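Local coordinates for microcin B17-processing protein McbB (PDB 6GRH) that is needed to process the inactive microcin B17 precursor McbA into the active peptide antibiotic, at residues B[179-184]-B[198-203]. Sequence-based numbering, arbitrary orientation.
With SO4 (sulfate ion), chain G.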
loop_
_atom_site.group_PDB
_atom_site.type_symbol
_atom_site.label_atom_id
_atom_site.label_comp_id
_atom_site.label_asym_id
_atom_site.label_seq_id
_atom_site.Cartn_x
_atom_site.Cartn_y
_atom_site.Cartn_z
ATOM N N ARG B 179 18.797 4.489 -5.418
ATOM C CA ARG B 179 18.207 4.339 -4.087
ATOM C C ARG B 179 19.033 5.047 -3.044
ATOM O O ARG B 179 20.248 4.872 -2.991
ATOM C CB ARG B 179 18.163 2.859 -3.706
ATOM C CG ARG B 179 17.360 2.013 -4.664
ATOM C CD ARG B 179 15.896 2.285 -4.485
ATOM N NE ARG B 179 15.109 1.473 -5.414
ATOM C CZ ARG B 179 13.799 1.253 -5.320
ATOM N NH1 ARG B 179 13.073 1.743 -4.316
ATOM N NH2 ARG B 179 13.224 0.493 -6.238
ATOM N N ILE B 180 18.380 5.820 -2.192
ATOM C CA ILE B 180 19.033 6.367 -1.032
ATOM C C ILE B 180 18.250 5.811 0.150
ATOM O O ILE B 180 17.067 6.109 0.318
ATOM C CB ILE B 180 19.016 7.906 -1.004
ATOM C CG1 ILE B 180 19.718 8.487 -2.245
ATOM C CG2 ILE B 180 19.647 8.407 0.296
ATOM C CD1 ILE B 180 19.504 9.973 -2.390
ATOM N N ASP B 181 18.912 5.019 0.986
ATOM C CA ASP B 181 18.237 4.465 2.141
ATOM C C ASP B 181 17.884 5.558 3.137
ATOM O O ASP B 181 18.473 6.646 3.151
ATOM C CB ASP B 181 19.101 3.396 2.839
ATOM C CG ASP B 181 19.298 2.155 2.009
ATOM O OD1 ASP B 181 18.522 1.925 1.028
ATOM O OD2 ASP B 181 20.258 1.396 2.352
ATOM N N GLY B 182 16.897 5.278 3.966
ATOM C CA GLY B 182 16.655 6.080 5.148
ATOM C C GLY B 182 17.884 6.103 6.036
ATOM O O GLY B 182 18.769 5.259 5.927
ATOM N N VAL B 183 17.903 7.036 6.963
ATOM C CA VAL B 183 19.029 7.164 7.849
ATOM C C VAL B 183 18.979 6.002 8.818
ATOM O O VAL B 183 17.968 5.796 9.483
ATOM C CB VAL B 183 18.985 8.476 8.638
ATOM C CG1 VAL B 183 20.157 8.514 9.619
ATOM C CG2 VAL B 183 19.051 9.672 7.707
ATOM N N TYR B 184 20.055 5.231 8.859
ATOM C CA TYR B 184 20.290 4.212 9.864
ATOM C C TYR B 184 21.063 4.747 11.073
ATOM O O TYR B 184 22.272 4.969 11.003
ATOM C CB TYR B 184 21.047 3.028 9.238
ATOM C CG TYR B 184 21.404 1.955 10.231
ATOM C CD1 TYR B 184 20.503 1.549 11.237
ATOM C CD2 TYR B 184 22.642 1.334 10.179
ATOM C CE1 TYR B 184 20.851 0.575 12.172
ATOM C CE2 TYR B 184 23.004 0.359 11.097
ATOM C CZ TYR B 184 22.119 -0.023 12.082
ATOM O OH TYR B 184 22.530 -0.969 12.965
ATOM N N GLU B 198 15.914 -5.539 1.198
ATOM C CA GLU B 198 14.902 -6.607 1.229
ATOM C C GLU B 198 13.495 -6.107 0.880
ATOM O O GLU B 198 12.734 -6.803 0.209
ATOM C CB GLU B 198 14.909 -7.314 2.588
ATOM C CG GLU B 198 16.207 -8.105 2.805
ATOM C CD GLU B 198 16.406 -9.257 1.821
ATOM O OE1 GLU B 198 15.379 -9.808 1.357
ATOM O OE2 GLU B 198 17.584 -9.619 1.547
ATOM N N ARG B 199 13.143 -4.919 1.340
ATOM C CA ARG B 199 11.885 -4.285 0.922
ATOM C C ARG B 199 11.846 -4.096 -0.610
ATOM O O ARG B 199 10.833 -4.451 -1.241
ATOM C CB ARG B 199 11.662 -2.964 1.653
ATOM C CG ARG B 199 10.332 -2.273 1.370
ATOM C CD ARG B 199 9.195 -2.952 2.085
ATOM N NE ARG B 199 7.908 -2.317 1.817
ATOM C CZ ARG B 199 7.085 -2.603 0.798
ATOM N NH1 ARG B 199 7.381 -3.512 -0.143
ATOM N NH2 ARG B 199 5.940 -1.939 0.713
ATOM N N TRP B 200 12.924 -3.600 -1.212
ATOM C CA TRP B 200 12.939 -3.364 -2.667
ATOM C C TRP B 200 13.006 -4.671 -3.466
ATOM O O TRP B 200 12.323 -4.806 -4.495
ATOM C CB TRP B 200 14.078 -2.437 -3.112
ATOM C CG TRP B 200 14.257 -1.166 -2.300
ATOM C CD1 TRP B 200 15.443 -0.611 -1.939
ATOM C CD2 TRP B 200 13.237 -0.317 -1.748
ATOM N NE1 TRP B 200 15.235 0.512 -1.204
ATOM C CE2 TRP B 200 13.896 0.730 -1.077
ATOM C CE3 TRP B 200 11.829 -0.333 -1.766
ATOM C CZ2 TRP B 200 13.213 1.753 -0.422
ATOM C CZ3 TRP B 200 11.140 0.685 -1.104
ATOM C CH2 TRP B 200 11.835 1.711 -0.437
ATOM N N LEU B 201 13.800 -5.641 -3.001
ATOM C CA LEU B 201 13.867 -6.938 -3.690
ATOM C C LEU B 201 12.516 -7.689 -3.700
ATOM O O LEU B 201 12.161 -8.287 -4.725
ATOM C CB LEU B 201 14.993 -7.816 -3.156
ATOM C CG LEU B 201 16.390 -7.253 -3.434
ATOM C CD1 LEU B 201 17.428 -8.121 -2.761
ATOM C CD2 LEU B 201 16.720 -7.119 -4.903
ATOM N N SER B 202 11.790 -7.617 -2.585
ATOM C CA SER B 202 10.429 -8.136 -2.467
ATOM C C SER B 202 9.461 -7.468 -3.439
ATOM O O SER B 202 8.751 -8.156 -4.167
ATOM C CB SER B 202 9.910 -7.966 -1.027
ATOM O OG SER B 202 9.435 -6.642 -0.765
ATOM N N ARG B 203 9.437 -6.137 -3.442
ATOM C CA ARG B 203 8.584 -5.364 -4.372
ATOM C C ARG B 203 8.881 -5.690 -5.841
ATOM O O ARG B 203 7.954 -5.698 -6.657
ATOM C CB ARG B 203 8.684 -3.853 -4.129
ATOM C CG ARG B 203 8.027 -2.975 -5.207
ATOM C CD ARG B 203 8.026 -1.496 -4.830
ATOM N NE ARG B 203 7.175 -1.264 -3.655
ATOM C CZ ARG B 203 7.290 -0.245 -2.804
ATOM N NH1 ARG B 203 8.233 0.686 -2.956
ATOM N NH2 ARG B 203 6.456 -0.162 -1.766
HETATM S S SO4 G . 4.469 -3.478 -2.326
HETATM O O1 SO4 G . 4.422 -2.960 -3.713
HETATM O O2 SO4 G . 3.388 -4.459 -2.084
HETATM O O3 SO4 G . 5.763 -4.174 -2.139
HETATM O O4 SO4 G . 4.308 -2.337 -1.408
HETATM O O HOH W 1 10.250 0.837 -5.142
HETATM O O HOH W 2 16.471 2.900 -0.342
#
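Arg179, near the end of strand 177-180, faces Trp200 on helix 193-204 with their CA atoms 9.4 Å apart, and both side chains point across the gap between sheet and helix. Beyond the strand the chain runs on as an extended loop from Asp181. The Arg179 guanidinium lies on the indole as a cation-pi stack, the planes at 26° to each other and CZ 4.0 Å from the centroid of the Trp200 five-membered ring. NH1 of Arg179 comes over the middle of the bicycle, 3.3 Å from Trp200 CD2, while CD rests on the five-membered ring in a CH-pi contact. A bend at chi2 (-73°) turns the Arg179 chain along this face, and Ser177 OG takes the hydrogen bond from its NE. The strand belongs to a mixed sheet, onto which the helix that follows the zinc ligand Cys192 and contains Cys195 is packed through Trp200; Tyr172 and Leu174 of the adjacent strand also touch the indole. At the ring edge a water accepts from Trp200 NE1 (2.8 Å) and donates to Asp181 OD1 (2.7 Å), a carboxylate held as well by His193, Gln170 and Tyr172. A second water links Arg179 NH1 to Arg203 NH1. Arg199, whose CB lies over the opposite indole face, grips a sulfate, probably acquired during crystallisation, through two nearly straight bonds from NH1 and NH2, and Arg203, one turn on, adds NE and NH2 to the same anion.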